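Local coordinates for protein halocarboxylic acid dehalogenase DehI (Pseudomonas putida, PDB 3BJX) that probably hydrolyses the carbon-halogen bond of haloalkanoic acids, as a Group I haloacid dehalogenase with an alpha-helical fold that has no strands, at residues L64-R69 with S259-M264; K131-I136 with T241-L246; I136-E141 with G252-Q257; E141-R146 with G275-Y280. One frame throughout, in Å; residues are numbered along the deposited sequence.

Interaction 1 (L64-R69 with S259-M264); sequences LPLAWR and SELMSM. With SO4 (sulfate ion), chain G.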
loop_
_atom_site.group_PDB
_atom_site.type_symbol
_atom_site.label_atom_id
_atom_site.label_comp_id
_atom_site.label_asym_id
_atom_site.label_seq_id
_atom_site.Cartn_x
_atom_site.Cartn_y
_atom_site.Cartn_z
ATOM N N LEU A 64 17.136 -0.891 -8.871
ATOM C CA LEU A 64 17.070 -2.348 -8.647
ATOM C C LEU A 64 18.434 -3.031 -8.739
ATOM O O LEU A 64 18.729 -3.893 -7.924
ATOM C CB LEU A 64 16.030 -3.019 -9.577
ATOM C CG LEU A 64 15.969 -4.562 -9.534
ATOM C CD1 LEU A 64 15.286 -5.043 -8.233
ATOM C CD2 LEU A 64 15.309 -5.223 -10.770
ATOM N N PRO A 65 19.269 -2.672 -9.734
ATOM C CA PRO A 65 20.597 -3.284 -9.736
ATOM C C PRO A 65 21.357 -3.067 -8.427
ATOM O O PRO A 65 21.996 -4.012 -7.922
ATOM C CB PRO A 65 21.299 -2.580 -10.901
ATOM C CG PRO A 65 20.164 -2.248 -11.841
ATOM C CD PRO A 65 19.078 -1.801 -10.907
ATOM N N LEU A 66 21.281 -1.838 -7.894
ATOM C CA LEU A 66 21.932 -1.486 -6.644
ATOM C C LEU A 66 21.257 -2.176 -5.468
ATOM O O LEU A 66 21.922 -2.885 -4.718
ATOM C CB LEU A 66 21.947 0.031 -6.443
ATOM C CG LEU A 66 22.411 0.533 -5.069
ATOM C CD1 LEU A 66 23.932 0.513 -4.920
ATOM C CD2 LEU A 66 21.846 1.927 -4.828
ATOM N N ALA A 67 19.940 -1.973 -5.322
ATOM C CA ALA A 67 19.137 -2.647 -4.303
ATOM C C ALA A 67 19.356 -4.159 -4.246
ATOM O O ALA A 67 19.544 -4.730 -3.170
ATOM C CB ALA A 67 17.678 -2.337 -4.487
ATOM N N TRP A 68 19.353 -4.823 -5.388
ATOM C CA TRP A 68 19.631 -6.262 -5.386
ATOM C C TRP A 68 21.058 -6.628 -4.938
ATOM O O TRP A 68 21.258 -7.595 -4.196
ATOM C CB TRP A 68 19.330 -6.879 -6.754
ATOM C CG TRP A 68 19.752 -8.294 -6.831
ATOM C CD1 TRP A 68 20.747 -8.807 -7.596
ATOM C CD2 TRP A 68 19.215 -9.388 -6.072
ATOM N NE1 TRP A 68 20.864 -10.166 -7.369
ATOM C CE2 TRP A 68 19.926 -10.540 -6.442
ATOM C CE3 TRP A 68 18.190 -9.505 -5.123
ATOM C CZ2 TRP A 68 19.639 -11.782 -5.908
ATOM C CZ3 TRP A 68 17.926 -10.740 -4.590
ATOM C CH2 TRP A 68 18.641 -11.858 -4.982
ATOM N N ARG A 69 22.042 -5.849 -5.390
ATOM C CA ARG A 69 23.456 -6.061 -5.066
ATOM C C ARG A 69 23.706 -6.025 -3.552
ATOM O O ARG A 69 24.580 -6.716 -3.034
ATOM C CB ARG A 69 24.283 -4.990 -5.782
ATOM C CG ARG A 69 25.792 -4.968 -5.494
ATOM C CD ARG A 69 26.476 -3.803 -6.217
ATOM N NE ARG A 69 25.956 -3.651 -7.577
ATOM C CZ ARG A 69 25.518 -2.512 -8.112
ATOM N NH1 ARG A 69 25.564 -1.365 -7.436
ATOM N NH2 ARG A 69 25.053 -2.522 -9.354
ATOM N N SER A 259 18.242 7.849 2.299
ATOM C CA SER A 259 19.277 8.871 2.323
ATOM C C SER A 259 20.365 8.608 1.266
ATOM O O SER A 259 20.906 9.546 0.666
ATOM C CB SER A 259 19.891 8.996 3.728
ATOM O OG SER A 259 20.306 7.739 4.245
ATOM N N GLU A 260 20.667 7.338 1.018
ATOM C CA GLU A 260 21.731 6.992 0.083
ATOM C C GLU A 260 21.322 7.071 -1.391
ATOM O O GLU A 260 22.147 6.851 -2.275
ATOM C CB GLU A 260 22.269 5.609 0.398
ATOM C CG GLU A 260 23.628 5.342 -0.196
ATOM C CD GLU A 260 24.101 3.932 0.059
ATOM O OE1 GLU A 260 23.804 3.392 1.154
ATOM O OE2 GLU A 260 24.780 3.372 -0.839
ATOM N N LEU A 261 20.061 7.390 -1.660
ATOM C CA LEU A 261 19.567 7.406 -3.034
ATOM C C LEU A 261 19.259 8.814 -3.491
ATOM O O LEU A 261 18.735 9.003 -4.581
ATOM C CB LEU A 261 18.328 6.527 -3.183
ATOM C CG LEU A 261 18.449 5.056 -2.797
ATOM C CD1 LEU A 261 17.096 4.565 -2.415
ATOM C CD2 LEU A 261 19.014 4.233 -3.918
HETATM N N MSE A 262 19.593 9.792 -2.644
HETATM C CA MSE A 262 19.428 11.216 -2.943
HETATM C C MSE A 262 20.186 11.645 -4.208
HETATM O O MSE A 262 19.640 12.367 -5.039
HETATM C CB MSE A 262 19.844 12.064 -1.738
HETATM C CG MSE A 262 18.700 12.795 -1.007
HETATM SE SE MSE A 262 17.311 11.677 -0.154
HETATM C CE MSE A 262 16.515 12.972 1.080
ATOM N N SER A 263 21.430 11.185 -4.344
ATOM C CA SER A 263 22.241 11.383 -5.556
ATOM C C SER A 263 21.690 10.661 -6.793
ATOM O O SER A 263 21.934 11.075 -7.926
ATOM C CB SER A 263 23.676 10.895 -5.316
ATOM O OG SER A 263 24.469 11.878 -4.671
HETATM N N MSE A 264 20.948 9.583 -6.558
HETATM C CA MSE A 264 20.489 8.669 -7.603
HETATM C C MSE A 264 19.117 8.985 -8.218
HETATM O O MSE A 264 18.949 8.907 -9.436
HETATM C CB MSE A 264 20.471 7.245 -7.047
HETATM C CG MSE A 264 21.590 6.348 -7.527
HETATM SE SE MSE A 264 20.956 4.483 -7.625
HETATM C CE MSE A 264 19.108 4.857 -8.162
HETATM S S SO4 G . 28.020 -0.394 -4.200
HETATM O O1 SO4 G . 27.797 -0.651 -5.622
HETATM O O2 SO4 G . 29.427 -0.620 -3.864
HETATM O O3 SO4 G . 27.634 0.983 -3.885
HETATM O O4 SO4 G . 27.193 -1.320 -3.425
#
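Leu66 on helix 63-71 meets Leu261 and the selenomethionine Met264 of the loop that leads into helix 267-299, and it does so with a single methyl. Its CB leaves the helix toward the loop, and CG, anti to the backbone N (chi1 171°), continues the chain outward. There the branches part. CD2 lies 3.8 Å from Leu261 CD2, where the two leucine chains run antiparallel alongside each other, and the same Leu66 CD2 is 3.9 Å from Met264 SE. CD1 turns instead to a sulfate, probably from the crystallisation liquor, with Leu66 CD1 at 3.9 Å from its O3. Arg69 holds the anion by one bent bond: its chain turns at chi3, and NH1 donates to sulfate O1 at 3.0 Å and 134°; Arg70 supplies a second bond. Cutting Leu66 back to an alanine is likely to open a gap beside Leu261 and leave the selenium of Met264 without this methyl neighbour. Val256 touches both leucines, Leu261 also rests on Met143 of helix 112-143 and Leu270 of helix 267-299, and the far side of helix 63-71 packs against helix 32-45 through Leu64, Pro65 and Trp68.

Interaction 2 (K131-I136 with T241-L246); sequences KYLLLI and TRAREL. Unlike the reference sequence in segment 241-246: Arg244 (reference Pro).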
loop_
_atom_site.group_PDB
_atom_site.type_symbol
_atom_site.label_atom_id
_atom_site.label_comp_id
_atom_site.label_asym_id
_atom_site.label_seq_id
_atom_site.Cartn_x
_atom_site.Cartn_y
_atom_site.Cartn_z
ATOM N N LYS A 131 9.788 -15.850 -0.471
ATOM C CA LYS A 131 11.165 -15.299 -0.616
ATOM C C LYS A 131 11.119 -13.850 -1.091
ATOM O O LYS A 131 11.780 -12.974 -0.513
ATOM C CB LYS A 131 12.037 -16.155 -1.536
ATOM C CG LYS A 131 12.114 -17.594 -1.090
ATOM C CD LYS A 131 13.151 -18.379 -1.824
ATOM C CE LYS A 131 14.506 -18.240 -1.160
ATOM N NZ LYS A 131 15.517 -19.145 -1.822
ATOM N N TYR A 132 10.298 -13.594 -2.110
ATOM C CA TYR A 132 10.076 -12.243 -2.595
ATOM C C TYR A 132 9.457 -11.310 -1.573
ATOM O O TYR A 132 9.747 -10.131 -1.572
ATOM C CB TYR A 132 9.223 -12.240 -3.863
ATOM C CG TYR A 132 10.016 -12.497 -5.095
ATOM C CD1 TYR A 132 11.021 -11.611 -5.494
ATOM C CD2 TYR A 132 9.766 -13.634 -5.886
ATOM C CE1 TYR A 132 11.774 -11.861 -6.651
ATOM C CE2 TYR A 132 10.488 -13.872 -7.035
ATOM C CZ TYR A 132 11.500 -12.995 -7.409
ATOM O OH TYR A 132 12.197 -13.238 -8.561
ATOM N N LEU A 133 8.579 -11.825 -0.730
ATOM C CA LEU A 133 8.039 -11.032 0.381
ATOM C C LEU A 133 9.140 -10.509 1.322
ATOM O O LEU A 133 8.998 -9.431 1.882
ATOM C CB LEU A 133 6.980 -11.831 1.168
ATOM C CG LEU A 133 6.247 -11.171 2.339
ATOM C CD1 LEU A 133 5.579 -9.817 1.942
ATOM C CD2 LEU A 133 5.222 -12.143 2.979
ATOM N N LEU A 134 10.225 -11.261 1.481
ATOM C CA LEU A 134 11.360 -10.832 2.307
ATOM C C LEU A 134 12.181 -9.769 1.613
ATOM O O LEU A 134 12.484 -8.734 2.207
ATOM C CB LEU A 134 12.271 -12.007 2.651
ATOM C CG LEU A 134 11.750 -12.998 3.667
ATOM C CD1 LEU A 134 12.521 -14.289 3.491
ATOM C CD2 LEU A 134 11.802 -12.458 5.127
ATOM N N LEU A 135 12.566 -10.037 0.364
ATOM C CA LEU A 135 13.274 -9.047 -0.465
ATOM C C LEU A 135 12.549 -7.688 -0.441
ATOM O O LEU A 135 13.116 -6.702 0.010
ATOM C CB LEU A 135 13.479 -9.549 -1.904
ATOM C CG LEU A 135 14.030 -8.531 -2.923
ATOM C CD1 LEU A 135 15.359 -7.937 -2.475
ATOM C CD2 LEU A 135 14.178 -9.118 -4.306
ATOM N N ILE A 136 11.296 -7.664 -0.892
ATOM C CA ILE A 136 10.470 -6.457 -0.939
ATOM C C ILE A 136 10.335 -5.779 0.430
ATOM O O ILE A 136 10.372 -4.544 0.519
ATOM C CB ILE A 136 9.085 -6.778 -1.584
ATOM C CG1 ILE A 136 9.238 -7.175 -3.081
ATOM C CG2 ILE A 136 8.056 -5.687 -1.348
ATOM C CD1 ILE A 136 10.192 -6.346 -3.898
ATOM N N THR A 241 3.602 -8.313 8.779
ATOM C CA THR A 241 4.239 -8.097 10.082
ATOM C C THR A 241 5.389 -9.077 10.335
ATOM O O THR A 241 6.499 -8.663 10.637
ATOM C CB THR A 241 3.230 -8.272 11.213
ATOM O OG1 THR A 241 2.107 -7.402 11.012
ATOM C CG2 THR A 241 3.871 -7.951 12.530
ATOM N N ARG A 242 5.115 -10.372 10.206
ATOM C CA ARG A 242 6.129 -11.400 10.422
ATOM C C ARG A 242 7.368 -11.222 9.536
ATOM O O ARG A 242 8.489 -11.246 10.039
ATOM C CB ARG A 242 5.526 -12.795 10.263
ATOM C CG ARG A 242 6.486 -13.950 10.609
ATOM C CD ARG A 242 7.073 -13.756 11.997
ATOM N NE ARG A 242 8.034 -14.796 12.323
ATOM C CZ ARG A 242 9.095 -14.607 13.095
ATOM N NH1 ARG A 242 9.339 -13.403 13.608
ATOM N NH2 ARG A 242 9.905 -15.630 13.350
ATOM N N ALA A 243 7.153 -11.035 8.231
ATOM C CA ALA A 243 8.223 -10.711 7.280
ATOM C C ALA A 243 9.045 -9.483 7.686
ATOM O O ALA A 243 10.248 -9.456 7.465
ATOM C CB ALA A 243 7.653 -10.531 5.881
ATOM N N ARG A 244 8.380 -8.483 8.275
ATOM C CA ARG A 244 9.001 -7.252 8.821
ATOM C C ARG A 244 9.988 -7.613 9.924
ATOM O O ARG A 244 11.101 -7.141 9.918
ATOM C CB ARG A 244 7.911 -6.257 9.296
ATOM C CG ARG A 244 8.369 -4.884 9.858
ATOM C CD ARG A 244 7.178 -3.869 9.921
ATOM N NE ARG A 244 7.038 -3.034 8.685
ATOM C CZ ARG A 244 5.899 -2.683 8.066
ATOM N NH1 ARG A 244 4.713 -3.094 8.514
ATOM N NH2 ARG A 244 5.961 -1.924 6.982
ATOM N N GLU A 245 9.579 -8.485 10.845
ATOM C CA GLU A 245 10.446 -8.938 11.930
ATOM C C GLU A 245 11.581 -9.793 11.388
ATOM O O GLU A 245 12.739 -9.649 11.813
ATOM C CB GLU A 245 9.669 -9.750 12.968
ATOM C CG GLU A 245 8.512 -8.993 13.618
ATOM C CD GLU A 245 7.569 -9.898 14.352
ATOM O OE1 GLU A 245 7.625 -11.118 14.141
ATOM O OE2 GLU A 245 6.762 -9.400 15.137
ATOM N N LEU A 246 11.243 -10.691 10.465
ATOM C CA LEU A 246 12.238 -11.549 9.871
ATOM C C LEU A 246 13.348 -10.726 9.207
ATOM O O LEU A 246 14.519 -11.097 9.328
ATOM C CB LEU A 246 11.611 -12.590 8.916
ATOM C CG LEU A 246 10.894 -13.727 9.652
ATOM C CD1 LEU A 246 9.944 -14.469 8.747
ATOM C CD2 LEU A 246 11.891 -14.689 10.281
#
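Two helices of the all-helical dehalogenase fold, 112-143 and 230-248, cross here in a buried, mainly apolar contact, without interhelical hydrogen bonds, between Leu133 and Leu134 on one and Ala243 and Leu246 on the other. The short segments run with their N-to-C directions 64° apart, and their axes approach to 9.3 Å. Ala243 sits at the centre of the crossing: its CA is 5.9 Å from that of Leu134, and its small CB points toward the other helix. That methyl reaches the flank of Leu133, with Ala243 CB 3.9 Å from Leu133 CG. Leu134 occupies the other part of the interface. Its CG stands anti to the carbonyl carbon (chi1 -73°), which swings the branched end nearer to helix 230-248 than its CB direction alone would bring it. The methyl then lies against the base of Leu246, with Leu134 CD2 3.8 Å from Leu246 CB and 4.1 Å from Ala243 O. Leu133 also touches Ile284 of helix 267-299, and Leu246 touches Ala83 of helix 78-90, so the pair is packed into a larger helical bundle. On the outer side of helix 230-248, Arg242 and Glu245 form a salt bridge within one turn. Arg242 NH1 donates to Glu245 OE1 over 2.9 Å at 147°, reaching that oxygen on its anti side, while Leu246 CD2 lies above one face of the guanidinium, displaced toward its rim.

Interaction 3 (I136-E141 with G252-Q257); sequences ITALSE and GSAGVQ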
loop_
_atom_site.group_PDB
_atom_site.type_symbol
_atom_site.label_atom_id
_atom_site.label_comp_id
_atom_site.label_asym_id
_atom_site.label_seq_id
_atom_site.Cartn_x
_atom_site.Cartn_y
_atom_site.Cartn_z
ATOM N N ILE A 136 11.296 -7.664 -0.892
ATOM C CA ILE A 136 10.470 -6.457 -0.939
ATOM C C ILE A 136 10.335 -5.779 0.430
ATOM O O ILE A 136 10.372 -4.544 0.519
ATOM C CB ILE A 136 9.085 -6.778 -1.584
ATOM C CG1 ILE A 136 9.238 -7.175 -3.081
ATOM C CG2 ILE A 136 8.056 -5.687 -1.348
ATOM C CD1 ILE A 136 10.192 -6.346 -3.898
ATOM N N THR A 137 10.194 -6.588 1.488
ATOM C CA THR A 137 10.251 -6.097 2.878
ATOM C C THR A 137 11.622 -5.529 3.278
ATOM O O THR A 137 11.649 -4.464 3.900
ATOM C CB THR A 137 9.779 -7.153 3.917
ATOM O OG1 THR A 137 8.532 -7.705 3.492
ATOM C CG2 THR A 137 9.568 -6.511 5.307
ATOM N N ALA A 138 12.742 -6.199 2.940
ATOM C CA ALA A 138 14.080 -5.626 3.234
ATOM C C ALA A 138 14.249 -4.274 2.539
ATOM O O ALA A 138 14.690 -3.286 3.148
ATOM C CB ALA A 138 15.204 -6.574 2.834
ATOM N N LEU A 139 13.847 -4.235 1.270
ATOM C CA LEU A 139 13.823 -3.012 0.481
ATOM C C LEU A 139 12.884 -1.924 1.016
ATOM O O LEU A 139 13.263 -0.782 1.019
ATOM C CB LEU A 139 13.492 -3.324 -0.981
ATOM C CG LEU A 139 14.381 -4.259 -1.824
ATOM C CD1 LEU A 139 14.040 -4.114 -3.285
ATOM C CD2 LEU A 139 15.869 -4.047 -1.601
ATOM N N SER A 140 11.667 -2.274 1.448
ATOM C CA SER A 140 10.694 -1.272 1.837
ATOM C C SER A 140 11.088 -0.669 3.165
ATOM O O SER A 140 11.026 0.556 3.361
ATOM C CB SER A 140 9.297 -1.875 1.940
ATOM O OG SER A 140 8.365 -0.906 2.413
ATOM N N GLU A 141 11.518 -1.538 4.075
ATOM C CA GLU A 141 11.887 -1.127 5.418
ATOM C C GLU A 141 13.072 -0.144 5.447
ATOM O O GLU A 141 13.038 0.873 6.159
ATOM C CB GLU A 141 12.158 -2.390 6.237
ATOM C CG GLU A 141 11.721 -2.365 7.686
ATOM C CD GLU A 141 10.314 -1.854 7.927
ATOM O OE1 GLU A 141 9.397 -2.116 7.128
ATOM O OE2 GLU A 141 10.127 -1.196 8.962
ATOM N N GLY A 252 23.921 -9.710 8.448
ATOM C CA GLY A 252 24.443 -8.794 7.447
ATOM C C GLY A 252 23.486 -7.655 7.172
ATOM O O GLY A 252 22.746 -7.229 8.053
ATOM N N SER A 253 23.506 -7.167 5.938
ATOM C CA SER A 253 22.686 -6.039 5.518
ATOM C C SER A 253 21.903 -6.402 4.266
ATOM O O SER A 253 22.297 -7.286 3.491
ATOM C CB SER A 253 23.567 -4.819 5.232
ATOM O OG SER A 253 24.302 -4.466 6.390
ATOM N N ALA A 254 20.790 -5.706 4.085
ATOM C CA ALA A 254 19.952 -5.860 2.925
ATOM C C ALA A 254 19.339 -4.500 2.665
ATOM O O ALA A 254 19.412 -3.597 3.519
ATOM C CB ALA A 254 18.884 -6.896 3.184
ATOM N N GLY A 255 18.766 -4.331 1.480
ATOM C CA GLY A 255 18.110 -3.075 1.126
ATOM C C GLY A 255 19.078 -1.931 0.932
ATOM O O GLY A 255 20.291 -2.135 0.912
ATOM N N VAL A 256 18.526 -0.731 0.758
ATOM C CA VAL A 256 19.308 0.515 0.645
ATOM C C VAL A 256 18.477 1.680 1.202
ATOM O O VAL A 256 17.300 1.853 0.854
ATOM C CB VAL A 256 19.924 0.750 -0.817
ATOM C CG1 VAL A 256 18.930 0.506 -1.929
ATOM C CG2 VAL A 256 20.575 2.120 -0.963
ATOM N N GLN A 257 19.082 2.431 2.122
ATOM C CA GLN A 257 18.384 3.494 2.860
ATOM C C GLN A 257 18.085 4.645 1.911
ATOM O O GLN A 257 18.849 4.871 0.963
ATOM C CB GLN A 257 19.220 3.972 4.048
ATOM C CG GLN A 257 19.706 2.860 4.993
ATOM C CD GLN A 257 18.770 2.609 6.182
ATOM O OE1 GLN A 257 18.483 3.528 6.961
ATOM N NE2 GLN A 257 18.319 1.354 6.343
#
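Van der Waals contact carries this meeting of Ala138 and Leu139 with Ala254 and Gly255, and all four residues are buried. The side-chain part is methyl against methyl: Ala138 CB points toward the loop, Ala254 CB toward the helix, and they stand 3.7 Å apart. Val148 touches both alanines.

The second kind of contact sets a side chain against bare backbone. Leu139 CG is anti to the carbonyl carbon (chi1 -60°), and from there the CD2 branch reaches over to Gly255, with Leu139 CD2 3.7 Å from Gly255 CA. The same alpha carbon also approaches the helix backbone, where Gly255 CA is 4.0 Å from Ala138 O. The main chains consequently come very near, with 4.3 Å between the CA atoms of Leu139 and Gly255. A side chain at Gly255 would point at the helix and run into Ala138 O, and the residue also has a positive phi of 70°; both conditions suit glycine.

Hydrogen bonds to neighbouring groups add to this packing. Gly255 N bonds to Ser71 OG on helix 63-71, while Ser142 OG is hydrogen-bonded to Ala138 O and weakly to Val256 O, linking helix and loop through one hydroxyl. Leu139 also packs on Tyr63 and Ala67 of helix 63-71 and on Leu277 of helix 267-299.

In the fold this is the close approach of an extended loop, leading from helix 230-248 to helix 267-299, to the last turns of the long helix 112-143, consistent with the small residues Ala138, Ala254 and Gly255 where the two meet.

Interaction 4 (E141-R146 with G275-Y280); sequences ESMQMR and GVLFMY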
loop_
_atom_site.group_PDB
_atom_site.type_symbol
_atom_site.label_atom_id
_atom_site.label_comp_id
_atom_site.label_asym_id
_atom_site.label_seq_id
_atom_site.Cartn_x
_atom_site.Cartn_y
_atom_site.Cartn_z
ATOM N N GLU A 141 11.518 -1.538 4.075
ATOM C CA GLU A 141 11.887 -1.127 5.418
ATOM C C GLU A 141 13.072 -0.144 5.447
ATOM O O GLU A 141 13.038 0.873 6.159
ATOM C CB GLU A 141 12.158 -2.390 6.237
ATOM C CG GLU A 141 11.721 -2.365 7.686
ATOM C CD GLU A 141 10.314 -1.854 7.927
ATOM O OE1 GLU A 141 9.397 -2.116 7.128
ATOM O OE2 GLU A 141 10.127 -1.196 8.962
ATOM N N SER A 142 14.109 -0.430 4.656
ATOM C CA SER A 142 15.280 0.446 4.564
ATOM C C SER A 142 14.979 1.739 3.787
ATOM O O SER A 142 15.444 2.835 4.153
ATOM C CB SER A 142 16.489 -0.294 3.982
ATOM O OG SER A 142 16.192 -0.879 2.724
HETATM N N MSE A 143 14.193 1.604 2.718
HETATM C CA MSE A 143 13.627 2.753 2.015
HETATM C C MSE A 143 12.997 3.738 2.989
HETATM O O MSE A 143 13.120 4.945 2.826
HETATM C CB MSE A 143 12.573 2.290 1.011
HETATM C CG MSE A 143 11.932 3.396 0.201
HETATM SE SE MSE A 143 13.269 4.490 -0.740
HETATM C CE MSE A 143 14.281 3.051 -1.604
ATOM N N GLN A 144 12.333 3.210 4.009
ATOM C CA GLN A 144 11.717 4.038 5.046
ATOM C C GLN A 144 12.583 4.313 6.311
ATOM O O GLN A 144 12.052 4.668 7.349
ATOM C CB GLN A 144 10.336 3.480 5.417
ATOM C CG GLN A 144 9.338 3.525 4.276
ATOM C CD GLN A 144 8.017 2.897 4.678
ATOM O OE1 GLN A 144 7.679 2.885 5.852
ATOM N NE2 GLN A 144 7.264 2.373 3.704
HETATM N N MSE A 145 13.905 4.168 6.204
HETATM C CA MSE A 145 14.846 4.511 7.296
HETATM C C MSE A 145 14.639 3.728 8.617
HETATM O O MSE A 145 14.740 4.284 9.728
HETATM C CB MSE A 145 14.798 6.018 7.583
HETATM C CG MSE A 145 14.726 6.893 6.354
HETATM SE SE MSE A 145 16.481 7.104 5.581
HETATM C CE MSE A 145 17.378 8.087 7.029
ATOM N N ARG A 146 14.314 2.453 8.484
ATOM C CA ARG A 146 14.247 1.559 9.627
ATOM C C ARG A 146 15.259 0.446 9.402
ATOM O O ARG A 146 15.581 0.126 8.250
ATOM C CB ARG A 146 12.809 1.059 9.890
ATOM C CG ARG A 146 11.928 2.122 10.591
ATOM C CD ARG A 146 10.538 1.591 10.993
ATOM N NE ARG A 146 9.724 1.239 9.834
ATOM C CZ ARG A 146 8.846 2.039 9.232
ATOM N NH1 ARG A 146 8.631 3.279 9.670
ATOM N NH2 ARG A 146 8.172 1.585 8.172
ATOM N N GLY A 275 6.155 4.266 -2.138
ATOM C CA GLY A 275 4.758 3.833 -2.292
ATOM C C GLY A 275 4.656 2.486 -2.983
ATOM O O GLY A 275 3.804 1.673 -2.647
ATOM N N VAL A 276 5.543 2.244 -3.934
ATOM C CA VAL A 276 5.575 0.983 -4.683
ATOM C C VAL A 276 5.985 -0.192 -3.779
ATOM O O VAL A 276 5.352 -1.255 -3.804
ATOM C CB VAL A 276 6.499 1.104 -5.929
ATOM C CG1 VAL A 276 6.838 -0.249 -6.516
ATOM C CG2 VAL A 276 5.836 1.940 -6.988
ATOM N N LEU A 277 7.006 0.030 -2.955
ATOM C CA LEU A 277 7.478 -0.969 -1.981
ATOM C C LEU A 277 6.434 -1.305 -0.920
ATOM O O LEU A 277 6.189 -2.485 -0.648
ATOM C CB LEU A 277 8.798 -0.530 -1.341
ATOM C CG LEU A 277 9.985 -0.658 -2.312
ATOM C CD1 LEU A 277 11.085 0.320 -1.950
ATOM C CD2 LEU A 277 10.504 -2.125 -2.410
ATOM N N PHE A 278 5.819 -0.274 -0.355
ATOM C CA PHE A 278 4.677 -0.422 0.543
ATOM C C PHE A 278 3.612 -1.327 -0.061
ATOM O O PHE A 278 3.273 -2.358 0.503
ATOM C CB PHE A 278 4.058 0.938 0.806
ATOM C CG PHE A 278 2.992 0.927 1.855
ATOM C CD1 PHE A 278 3.323 1.142 3.190
ATOM C CD2 PHE A 278 1.651 0.717 1.512
ATOM C CE1 PHE A 278 2.350 1.141 4.152
ATOM C CE2 PHE A 278 0.660 0.726 2.482
ATOM C CZ PHE A 278 1.016 0.942 3.806
HETATM N N MSE A 279 3.097 -0.930 -1.216
HETATM C CA MSE A 279 2.118 -1.722 -1.946
HETATM C C MSE A 279 2.507 -3.186 -2.198
HETATM O O MSE A 279 1.667 -4.076 -2.111
HETATM C CB MSE A 279 1.843 -1.044 -3.282
HETATM C CG MSE A 279 0.743 -1.687 -4.064
HETATM SE SE MSE A 279 0.217 -0.548 -5.526
HETATM C CE MSE A 279 1.834 -0.691 -6.675
ATOM N N TYR A 280 3.762 -3.430 -2.559
ATOM C CA TYR A 280 4.180 -4.795 -2.874
ATOM C C TYR A 280 4.374 -5.703 -1.647
ATOM O O TYR A 280 4.231 -6.903 -1.766
ATOM C CB TYR A 280 5.357 -4.862 -3.874
ATOM C CG TYR A 280 4.906 -4.811 -5.320
ATOM C CD1 TYR A 280 4.285 -5.914 -5.927
ATOM C CD2 TYR A 280 5.079 -3.652 -6.079
ATOM C CE1 TYR A 280 3.848 -5.849 -7.252
ATOM C CE2 TYR A 280 4.657 -3.585 -7.401
ATOM C CZ TYR A 280 4.044 -4.675 -7.974
ATOM O OH TYR A 280 3.646 -4.583 -9.290
#
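A Schellman motif ends the long helix 112-143 where Met143 and Gln144 pack against Leu277 and Phe278 of helix 267-299. Met145, with its positive phi, is the C' residue of the motif; Arg146 N returns to Glu141 O at 3.1 Å, and Met145 N to Ser142 O at 2.9 Å.

The apolar part of the contact belongs to the selenomethionine Met143 and to Leu277, which cross at about a right angle. Met143 CG is anti to its own backbone N (chi1 -179°), a setting that extends the first part of the chain across the leucine, and Met143 CG lies 3.8 Å from Leu277 CD1. The chain then bends at its next two torsions. Leu277 also touches Leu139 and Ser140, one turn back along helix 112-143.

Beside this pair, Gln144 brings its amide to the rim of an aromatic ring. Gln144 NE2 is 4.2 Å from Phe278 CD1, at the ring edge and near its plane, with the amide and ring planes 20° apart. The other end of the amide receives a weak bond, Arg146 NH2 to Gln144 OE1 at 2.7 Å. Arg146 NE donates to Glu141 OE2 over 2.6 Å at 174°, in the guanidinium plane but from above the carboxylate plane.

Arg248 also pairs with Glu141, and Asp194 of the second subunit pairs with Arg146 NH1. Buried charge is thus matched across the helix end and the dimer interface, which probably stabilises the ionised forms of Glu141 and Arg146, and the weak bond from Arg146 may help to orient the Gln144 amide.

Interactions 2, 3 and 4 follow one another along helix 112-143: 2 and 3 share Ile136, 3 and 4 share Glu141, and their centres lie about 10 Å (2 to 3) and 8 Å (3 to 4) apart. A salt bridge of 3.0 Å from Arg244 NE to Glu141 OE1 ties helix 230-248 to this run. Interaction 1, centred about 11 Å from interaction 3, joins it through Ala67 CB, 3.8 Å from Leu139 CD2. The sulfate belongs to interaction 1 and is probably from crystallisation, so it does not by itself mark an active site. Interaction 4 has the most contacts with the second subunit, interaction 1 reaches it too, and the packing of Leu261 on Met143 connects the two.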